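Long-range contacts in beta-phosphoglucomutase (Clostridium difficile, PDB 4GIB), which probably interconverts beta-D-glucose 1-phosphate and beta-D-glucose 6-phosphate, as a magnesium-dependent phosphomutase of the HAD-like superfamily: residues A[30-35]-A[192-197]; A[211-216]-A[224-229]; A[75-80]-A[92-97]. All blocks are in the same frame, centred on the assembly; numbering follows the deposited sequence.

Contact 1. Residues A[30-35]-A[192-197]. With NA (sodium ion), chain D; PO4 (phosphate ion), chain E.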
loop_
_atom_site.group_PDB
_atom_site.type_symbol
_atom_site.label_atom_id
_atom_site.label_comp_id
_atom_site.label_asym_id
_atom_site.label_seq_id
_atom_site.Cartn_x
_atom_site.Cartn_y
_atom_site.Cartn_z
ATOM N N ILE A 30 1.500 10.572 -2.350
ATOM C CA ILE A 30 0.624 9.435 -2.574
ATOM C C ILE A 30 1.118 8.330 -1.668
ATOM O O ILE A 30 2.238 7.867 -1.811
ATOM C CB ILE A 30 0.620 8.966 -4.043
ATOM C CG1 ILE A 30 0.207 10.117 -4.982
ATOM C CG2 ILE A 30 -0.331 7.776 -4.201
ATOM C CD1 ILE A 30 0.198 9.710 -6.505
ATOM N N PHE A 31 0.266 7.905 -0.743
ATOM C CA PHE A 31 0.635 6.893 0.234
ATOM C C PHE A 31 0.106 5.502 -0.063
ATOM O O PHE A 31 -0.898 5.349 -0.757
ATOM C CB PHE A 31 0.074 7.297 1.603
ATOM C CG PHE A 31 0.602 8.612 2.124
ATOM C CD1 PHE A 31 0.036 9.811 1.723
ATOM C CD2 PHE A 31 1.623 8.643 3.057
ATOM C CE1 PHE A 31 0.511 11.023 2.219
ATOM C CE2 PHE A 31 2.089 9.844 3.559
ATOM C CZ PHE A 31 1.532 11.038 3.128
ATOM N N ASP A 32 0.811 4.485 0.439
ATOM C CA ASP A 32 0.278 3.130 0.415
ATOM C C ASP A 32 -0.362 3.034 1.790
ATOM O O ASP A 32 -0.025 3.820 2.688
ATOM C CB ASP A 32 1.322 2.027 0.248
ATOM C CG ASP A 32 0.676 0.618 0.240
ATOM O OD1 ASP A 32 -0.543 0.540 -0.073
ATOM O OD2 ASP A 32 1.357 -0.396 0.569
ATOM N N LEU A 33 -1.263 2.084 1.978
ATOM C CA LEU A 33 -1.934 1.955 3.262
ATOM C C LEU A 33 -1.089 1.132 4.255
ATOM O O LEU A 33 -0.501 1.685 5.192
ATOM C CB LEU A 33 -3.331 1.354 3.060
ATOM C CG LEU A 33 -4.194 1.153 4.310
ATOM C CD1 LEU A 33 -4.533 2.487 4.976
ATOM C CD2 LEU A 33 -5.455 0.390 3.938
ATOM N N ASP A 34 -1.024 -0.182 4.040
ATOM C CA ASP A 34 -0.257 -1.097 4.914
ATOM C C ASP A 34 1.216 -0.701 5.108
ATOM O O ASP A 34 1.942 -0.511 4.149
ATOM C CB ASP A 34 -0.312 -2.503 4.319
ATOM C CG ASP A 34 0.408 -3.534 5.165
ATOM O OD1 ASP A 34 0.556 -3.337 6.407
ATOM O OD2 ASP A 34 0.831 -4.558 4.565
ATOM N N GLY A 35 1.645 -0.569 6.360
ATOM C CA GLY A 35 3.043 -0.255 6.676
ATOM C C GLY A 35 3.472 1.195 6.505
ATOM O O GLY A 35 4.652 1.524 6.687
ATOM N N GLY A 192 5.749 9.267 -3.801
ATOM C CA GLY A 192 5.063 8.025 -3.445
ATOM C C GLY A 192 5.764 7.423 -2.223
ATOM O O GLY A 192 7.007 7.280 -2.230
ATOM N N ILE A 193 4.986 7.092 -1.179
ATOM C CA ILE A 193 5.523 6.500 0.063
ATOM C C ILE A 193 5.070 5.036 0.253
ATOM O O ILE A 193 3.876 4.721 0.161
ATOM C CB ILE A 193 5.163 7.346 1.285
ATOM C CG1 ILE A 193 5.591 8.804 1.024
ATOM C CG2 ILE A 193 5.789 6.749 2.528
ATOM C CD1 ILE A 193 5.651 9.672 2.226
ATOM N N GLU A 194 6.026 4.161 0.576
ATOM C CA GLU A 194 5.763 2.723 0.634
ATOM C C GLU A 194 6.770 1.965 1.525
ATOM O O GLU A 194 7.841 2.496 1.842
ATOM C CB GLU A 194 5.827 2.248 -0.820
ATOM C CG GLU A 194 5.594 0.836 -1.112
ATOM C CD GLU A 194 4.266 0.327 -0.625
ATOM O OE1 GLU A 194 4.036 0.375 0.614
ATOM O OE2 GLU A 194 3.479 -0.173 -1.469
ATOM N N ASP A 195 6.412 0.747 1.956
ATOM C CA ASP A 195 7.292 -0.079 2.812
ATOM C C ASP A 195 7.718 -1.421 2.193
ATOM O O ASP A 195 8.376 -2.224 2.857
ATOM C CB ASP A 195 6.629 -0.377 4.172
ATOM C CG ASP A 195 5.519 -1.443 4.076
ATOM O OD1 ASP A 195 4.933 -1.609 2.990
ATOM O OD2 ASP A 195 5.229 -2.116 5.094
ATOM N N ALA A 196 7.320 -1.693 0.954
ATOM C CA ALA A 196 7.685 -2.963 0.293
ATOM C C ALA A 196 8.350 -2.651 -1.025
ATOM O O ALA A 196 8.026 -1.654 -1.668
ATOM C CB ALA A 196 6.466 -3.839 0.088
ATOM N N SER A 197 9.292 -3.503 -1.413
ATOM C CA SER A 197 10.056 -3.316 -2.636
ATOM C C SER A 197 9.189 -3.281 -3.911
ATOM O O SER A 197 9.504 -2.562 -4.852
ATOM C CB SER A 197 11.125 -4.407 -2.739
ATOM O OG SER A 197 10.534 -5.695 -2.640
HETATM NA NA NA D . 2.944 -1.035 1.953
HETATM P P PO4 E . -1.858 -2.390 0.601
HETATM O O1 PO4 E . -0.378 -2.531 0.871
HETATM O O2 PO4 E . -2.532 -3.741 0.680
HETATM O O3 PO4 E . -2.479 -1.489 1.624
HETATM O O4 PO4 E . -2.023 -1.813 -0.782
HETATM O O HOH W 1 2.285 -3.024 1.421
#

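Contact 2. Residues A[211-216]-A[224-229]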
loop_
_atom_site.group_PDB
_atom_site.type_symbol
_atom_site.label_atom_id
_atom_site.label_comp_id
_atom_site.label_asym_id
_atom_site.label_seq_id
_atom_site.Cartn_x
_atom_site.Cartn_y
_atom_site.Cartn_z
ATOM N N VAL A 211 9.741 7.032 -1.791
ATOM C CA VAL A 211 10.199 7.073 -0.398
ATOM C C VAL A 211 9.881 5.717 0.233
ATOM O O VAL A 211 8.705 5.293 0.292
ATOM C CB VAL A 211 9.516 8.176 0.412
ATOM C CG1 VAL A 211 10.075 8.216 1.851
ATOM C CG2 VAL A 211 9.685 9.533 -0.282
ATOM N N GLY A 212 10.936 5.033 0.668
ATOM C CA GLY A 212 10.821 3.723 1.292
ATOM C C GLY A 212 10.968 3.824 2.801
ATOM O O GLY A 212 11.772 4.619 3.318
ATOM N N VAL A 213 10.175 3.022 3.510
ATOM C CA VAL A 213 10.190 3.004 4.968
ATOM C C VAL A 213 10.458 1.608 5.474
ATOM O O VAL A 213 9.612 0.722 5.339
ATOM C CB VAL A 213 8.839 3.460 5.558
ATOM C CG1 VAL A 213 8.901 3.440 7.079
ATOM C CG2 VAL A 213 8.484 4.841 5.063
ATOM N N GLY A 214 11.629 1.416 6.079
ATOM C CA GLY A 214 12.008 0.124 6.622
ATOM C C GLY A 214 13.459 -0.213 6.341
ATOM O O GLY A 214 14.319 0.667 6.331
ATOM N N ASN A 215 13.711 -1.501 6.119
ATOM C CA ASN A 215 15.036 -2.033 5.829
ATOM C C ASN A 215 15.631 -1.410 4.575
ATOM O O ASN A 215 14.981 -1.358 3.524
ATOM C CB ASN A 215 14.942 -3.555 5.641
ATOM C CG ASN A 215 16.256 -4.176 5.198
ATOM O OD1 ASN A 215 17.336 -3.677 5.520
ATOM N ND2 ASN A 215 16.167 -5.282 4.465
ATOM N N TYR A 216 16.879 -0.965 4.677
ATOM C CA TYR A 216 17.526 -0.329 3.548
ATOM C C TYR A 216 17.835 -1.291 2.418
ATOM O O TYR A 216 17.664 -0.949 1.251
ATOM C CB TYR A 216 18.823 0.355 3.958
ATOM C CG TYR A 216 19.577 0.869 2.760
ATOM C CD1 TYR A 216 19.331 2.136 2.262
ATOM C CD2 TYR A 216 20.513 0.076 2.104
ATOM C CE1 TYR A 216 20.001 2.613 1.159
ATOM C CE2 TYR A 216 21.188 0.544 0.993
ATOM C CZ TYR A 216 20.926 1.819 0.524
ATOM O OH TYR A 216 21.583 2.317 -0.580
ATOM N N LEU A 224 14.700 7.658 -1.740
ATOM C CA LEU A 224 14.972 7.985 -0.354
ATOM C C LEU A 224 14.436 6.865 0.549
ATOM O O LEU A 224 13.325 6.336 0.352
ATOM C CB LEU A 224 14.329 9.319 0.035
ATOM C CG LEU A 224 14.424 9.678 1.526
ATOM C CD1 LEU A 224 15.897 9.858 1.958
ATOM C CD2 LEU A 224 13.595 10.934 1.842
ATOM N N VAL A 225 15.240 6.497 1.536
ATOM C CA VAL A 225 14.852 5.468 2.471
ATOM C C VAL A 225 14.994 5.982 3.880
ATOM O O VAL A 225 16.042 6.531 4.240
ATOM C CB VAL A 225 15.728 4.209 2.307
ATOM C CG1 VAL A 225 15.450 3.221 3.415
ATOM C CG2 VAL A 225 15.490 3.571 0.925
ATOM N N VAL A 226 13.932 5.847 4.669
ATOM C CA VAL A 226 14.012 6.200 6.081
ATOM C C VAL A 226 13.700 4.944 6.893
ATOM O O VAL A 226 13.076 4.010 6.381
ATOM C CB VAL A 226 13.101 7.391 6.481
ATOM C CG1 VAL A 226 13.558 8.652 5.788
ATOM C CG2 VAL A 226 11.636 7.110 6.179
ATOM N N ASP A 227 14.149 4.942 8.152
ATOM C CA ASP A 227 14.005 3.813 9.069
ATOM C C ASP A 227 12.576 3.483 9.456
ATOM O O ASP A 227 12.197 2.315 9.465
ATOM C CB ASP A 227 14.791 4.088 10.371
ATOM C CG ASP A 227 16.293 4.138 10.153
ATOM O OD1 ASP A 227 16.747 3.707 9.077
ATOM O OD2 ASP A 227 17.028 4.594 11.063
ATOM N N SER A 228 11.810 4.512 9.816
ATOM C CA SER A 228 10.446 4.340 10.259
ATOM C C SER A 228 9.611 5.571 9.932
ATOM O O SER A 228 10.156 6.618 9.535
ATOM C CB SER A 228 10.404 4.085 11.768
ATOM O OG SER A 228 10.814 5.224 12.491
ATOM N N THR A 229 8.293 5.438 10.121
ATOM C CA THR A 229 7.343 6.510 9.821
ATOM C C THR A 229 7.647 7.798 10.604
ATOM O O THR A 229 7.298 8.891 10.157
ATOM C CB THR A 229 5.874 6.048 10.036
ATOM O OG1 THR A 229 5.696 5.605 11.388
ATOM C CG2 THR A 229 5.515 4.890 9.075
#

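Contact 3. Residues A[75-80]-A[92-97]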
loop_
_atom_site.group_PDB
_atom_site.type_symbol
_atom_site.label_atom_id
_atom_site.label_comp_id
_atom_site.label_asym_id
_atom_site.label_seq_id
_atom_site.Cartn_x
_atom_site.Cartn_y
_atom_site.Cartn_z
ATOM N N SER A 75 -3.670 -12.487 -4.668
ATOM C CA SER A 75 -3.088 -13.039 -3.450
ATOM C C SER A 75 -3.492 -14.485 -3.279
ATOM O O SER A 75 -2.663 -15.311 -2.939
ATOM C CB SER A 75 -3.514 -12.231 -2.211
ATOM O OG SER A 75 -3.064 -10.903 -2.302
ATOM N N LEU A 76 -4.766 -14.785 -3.531
ATOM C CA LEU A 76 -5.268 -16.144 -3.425
ATOM C C LEU A 76 -4.571 -17.068 -4.436
ATOM O O LEU A 76 -4.193 -18.178 -4.080
ATOM C CB LEU A 76 -6.815 -16.198 -3.572
ATOM C CG LEU A 76 -7.462 -17.598 -3.548
ATOM C CD1 LEU A 76 -7.094 -18.351 -2.273
ATOM C CD2 LEU A 76 -8.984 -17.540 -3.707
ATOM N N ASP A 77 -4.414 -16.617 -5.682
ATOM C CA ASP A 77 -3.732 -17.404 -6.736
ATOM C C ASP A 77 -2.284 -17.718 -6.369
ATOM O O ASP A 77 -1.795 -18.821 -6.638
ATOM C CB ASP A 77 -3.767 -16.693 -8.113
ATOM C CG ASP A 77 -5.023 -17.001 -8.919
ATOM O OD1 ASP A 77 -5.874 -17.807 -8.473
ATOM O OD2 ASP A 77 -5.154 -16.456 -10.033
ATOM N N ARG A 78 -1.589 -16.754 -5.777
ATOM C CA ARG A 78 -0.224 -16.991 -5.335
ATOM C C ARG A 78 -0.179 -18.025 -4.191
ATOM O O ARG A 78 0.731 -18.839 -4.121
ATOM C CB ARG A 78 0.455 -15.686 -4.919
ATOM C CG ARG A 78 0.662 -14.749 -6.076
ATOM C CD ARG A 78 1.413 -13.507 -5.686
ATOM N NE ARG A 78 1.429 -12.566 -6.794
ATOM C CZ ARG A 78 2.105 -11.423 -6.808
ATOM N NH1 ARG A 78 2.843 -11.061 -5.760
ATOM N NH2 ARG A 78 2.041 -10.639 -7.879
ATOM N N ILE A 79 -1.163 -18.003 -3.303
ATOM C CA ILE A 79 -1.196 -18.992 -2.234
ATOM C C ILE A 79 -1.397 -20.380 -2.844
ATOM O O ILE A 79 -0.682 -21.318 -2.511
ATOM C CB ILE A 79 -2.306 -18.708 -1.208
ATOM C CG1 ILE A 79 -2.033 -17.378 -0.491
ATOM C CG2 ILE A 79 -2.368 -19.828 -0.180
ATOM C CD1 ILE A 79 -3.160 -16.944 0.433
ATOM N N LEU A 80 -2.352 -20.498 -3.759
ATOM C CA LEU A 80 -2.622 -21.787 -4.403
ATOM C C LEU A 80 -1.419 -22.262 -5.208
ATOM O O LEU A 80 -1.102 -23.437 -5.204
ATOM C CB LEU A 80 -3.873 -21.699 -5.249
ATOM C CG LEU A 80 -5.093 -21.323 -4.426
ATOM C CD1 LEU A 80 -6.287 -21.130 -5.329
ATOM C CD2 LEU A 80 -5.384 -22.348 -3.315
ATOM N N GLU A 92 -15.136 -19.550 -9.629
ATOM C CA GLU A 92 -16.273 -19.498 -8.685
ATOM C C GLU A 92 -15.822 -19.954 -7.315
ATOM O O GLU A 92 -16.125 -19.341 -6.309
ATOM C CB GLU A 92 -17.421 -20.441 -9.061
ATOM C CG GLU A 92 -18.492 -19.879 -9.941
ATOM C CD GLU A 92 -19.810 -20.633 -9.758
ATOM O OE1 GLU A 92 -20.187 -20.914 -8.597
ATOM O OE2 GLU A 92 -20.484 -20.921 -10.764
ATOM N N GLU A 93 -15.149 -21.094 -7.289
ATOM C CA GLU A 93 -14.694 -21.653 -6.038
ATOM C C GLU A 93 -13.665 -20.704 -5.421
ATOM O O GLU A 93 -13.659 -20.513 -4.232
ATOM C CB GLU A 93 -14.154 -23.078 -6.237
ATOM C CG GLU A 93 -13.858 -23.813 -4.932
ATOM C CD GLU A 93 -15.092 -24.001 -4.027
ATOM O OE1 GLU A 93 -16.243 -23.877 -4.518
ATOM O OE2 GLU A 93 -14.894 -24.298 -2.822
ATOM N N LYS A 94 -12.815 -20.097 -6.239
ATOM C CA LYS A 94 -11.890 -19.116 -5.719
ATOM C C LYS A 94 -12.682 -17.904 -5.138
ATOM O O LYS A 94 -12.311 -17.362 -4.102
ATOM C CB LYS A 94 -10.902 -18.649 -6.782
ATOM C CG LYS A 94 -10.084 -19.730 -7.412
ATOM C CD LYS A 94 -8.784 -19.155 -7.926
ATOM C CE LYS A 94 -7.914 -20.170 -8.597
ATOM N NZ LYS A 94 -8.317 -20.384 -9.997
ATOM N N VAL A 95 -13.756 -17.490 -5.820
ATOM C CA VAL A 95 -14.632 -16.402 -5.339
ATOM C C VAL A 95 -15.188 -16.758 -3.943
ATOM O O VAL A 95 -15.217 -15.916 -3.040
ATOM C CB VAL A 95 -15.813 -16.107 -6.341
ATOM C CG1 VAL A 95 -16.953 -15.321 -5.664
ATOM C CG2 VAL A 95 -15.293 -15.375 -7.635
ATOM N N ARG A 96 -15.598 -18.011 -3.757
ATOM C CA ARG A 96 -16.136 -18.436 -2.463
ATOM C C ARG A 96 -15.064 -18.361 -1.385
ATOM O O ARG A 96 -15.304 -17.889 -0.264
ATOM C CB ARG A 96 -16.615 -19.876 -2.515
ATOM C CG ARG A 96 -17.584 -20.234 -1.397
ATOM C CD ARG A 96 -17.273 -21.608 -0.827
ATOM N NE ARG A 96 -16.227 -21.513 0.201
ATOM C CZ ARG A 96 -15.500 -22.530 0.657
ATOM N NH1 ARG A 96 -14.595 -22.314 1.603
ATOM N NH2 ARG A 96 -15.650 -23.751 0.161
ATOM N N MET A 97 -13.875 -18.842 -1.724
ATOM C CA MET A 97 -12.766 -18.863 -0.770
ATOM C C MET A 97 -12.339 -17.458 -0.390
ATOM O O MET A 97 -12.052 -17.179 0.770
ATOM C CB MET A 97 -11.586 -19.629 -1.350
ATOM C CG MET A 97 -11.845 -21.110 -1.580
ATOM S SD MET A 97 -10.475 -21.872 -2.495
ATOM C CE MET A 97 -9.136 -21.507 -1.415
#

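Contact 1. Residues A[30-35]-A[192-197]
Two acceptor oxygens, Asp-32 OD2 and Glu-194 OE1, lie only 2.8 Å apart because both bind the same sodium ion. Their carboxylate planes stand 85° apart, and each gives one oxygen to the metal. Sodium is 2.2 Å from Asp-32 OD2, and Asp-195 OD1, Asp-34 O and a water complete its five ligands. The Asp-195 carboxylate reaches inward because its CG sits between backbone N and carbonyl carbon (chi1 75°); OD2 then lies 3.3 Å from CA of Gly-35, tight against the turn. Glu-194 OE1 also accepts the N-H of Asp-195 at 2.8 Å, a second grip that steadies its rotation. Beside Asp-32 a phosphate, probably from the crystallisation liquor, takes a nearly straight bond (176°) on O3 from Asp-34 N at 3.1 Å, and its O1 accepts from the sodium-bound water. The sodium occupies the predicted magnesium site, held by the probable nucleophile Asp-32 and, through its carbonyl O, the probable proton donor/acceptor Asp-34 of the HAD DxD motif. Before the metal ligands in sequence, the strands pair in parallel, Ile-193 N donating to Ile-30 O at 2.9 Å. Lys-170 bridges to Glu-194 OE2, while Lys-68 joins Asp-34 to Asp-195. Strand 28-31 runs between 134-137 and 190-194, with Val-36 of helix 33-37 against Phe-31 and Ile-193 and helix 197-205 against Glu-194.

Contact 2. Residues A[211-216]-A[224-229]
The last two strands of the parallel Rossmann-like sheet, 209-213 and 224-226, pair here at one end of the core. Gly-212 bonds in both directions: its N donates to Leu-224 O at 2.7 Å, and its O accepts from Val-226 N at 2.8 Å. Gly-214 N then gives to Val-226 O at 3.0 Å, carrying the pairing one residue past the strand. The strand axes lie 4.6 Å apart with a 23° twist. Val-211, Val-213, Leu-224 and Val-226 share one face. There the Val-213 CG2 methyl meets Val-226 CG2 at 4.0 Å, the two side chains passing at a slant. The other Val-213 branch, CG1, is set anti to the backbone N (chi1 -179°) and reaches beyond the strand end to lie 3.6 Å from Ser-228 C, with the Thr-229 methyl CG2 nearby. Thr-229 OG1 turns instead to Pro-119 O. On the opposite face Gly-212 brings no side chain, and Val-225 is flanked by Tyr-216, whose CD1 lies 4.2 Å from Val-225 CB as the two side chains cross at about a right angle. Tyr-236 of helix 234-247 covers Leu-224 and Val-226. The two strands are joined by loop alone, with 224-226 as one edge strand, within the chain, of an open parallel alpha/beta sheet, as in the Rossmannoid core of HAD enzymes.

Contact 3. Residues A[75-80]-A[92-97]
The carboxylate of Asp-77 is the flat group here, and it meets Lys-94 through one corner: OD1 lies 3.1 Å from CE and 3.3 Å from CD of the lysine chain. A bound phosphate, probably from the crystallisation liquor, also lies about 3 Å from the Asp-77 side chain at the nearest atoms. The two side chains cross at about a right angle, and the charged end of the lysine is farther off, with NZ 3.9 Å from Asp-77 OD1, a long salt bridge. A bend at the last torsion (chi4 82°) turns that ammonium group away from the straight line of the chain; its stronger partners are Glu-91 and the carbonyl oxygen of Phe-89. Leu-80 CD1 packs on the same CE at 3.8 Å; CE thus has an acid oxygen and a methyl as neighbours, in directions roughly at right angles. Leu-76 supplies the rest with both branches: CD2 lies 3.4 Å from Lys-94 O and touches the CB methylene, while CD1 meets the Met-97 methyl CE at 3.9 Å. Met-97 is bent at chi3 (58°), which brings CE against both Leu-76 and Leu-80. The short helix axes stay 11.1 Å apart at 106°, a wide crossing spanned by long side chains. Trp-48 of helix 41-53, predicted to bind substrate, covers Leu-76, and Leu-51 covers Met-97. Helices 72-82 and 91-109 are part of the alpha-helical cap domain that this family carries over its Rossmannoid core.

Contacts 1 and 2 belong to one sheet: strands 190-194 and 209-213 are neighbours in it, and Gly-192 O and Glu-194 O lie 2.8 and 2.9 Å from Val-211 N and Val-213 N, probable hydrogen bonds. Contact 1 is central, buried and dominated by acidic groups around a metal; contact 2, nearer the sheet's end and partly open, relies on backbone bonds and valine methyls. Contact 3 shares no element with either. Its touching residues are mostly buried, although its centre lies about 21 Å from the chain's centre. It joins helices by apolar side chains and a long ion pair, and lies on the opposite side of the chain's centre from contact 2, about 32 Å between centres.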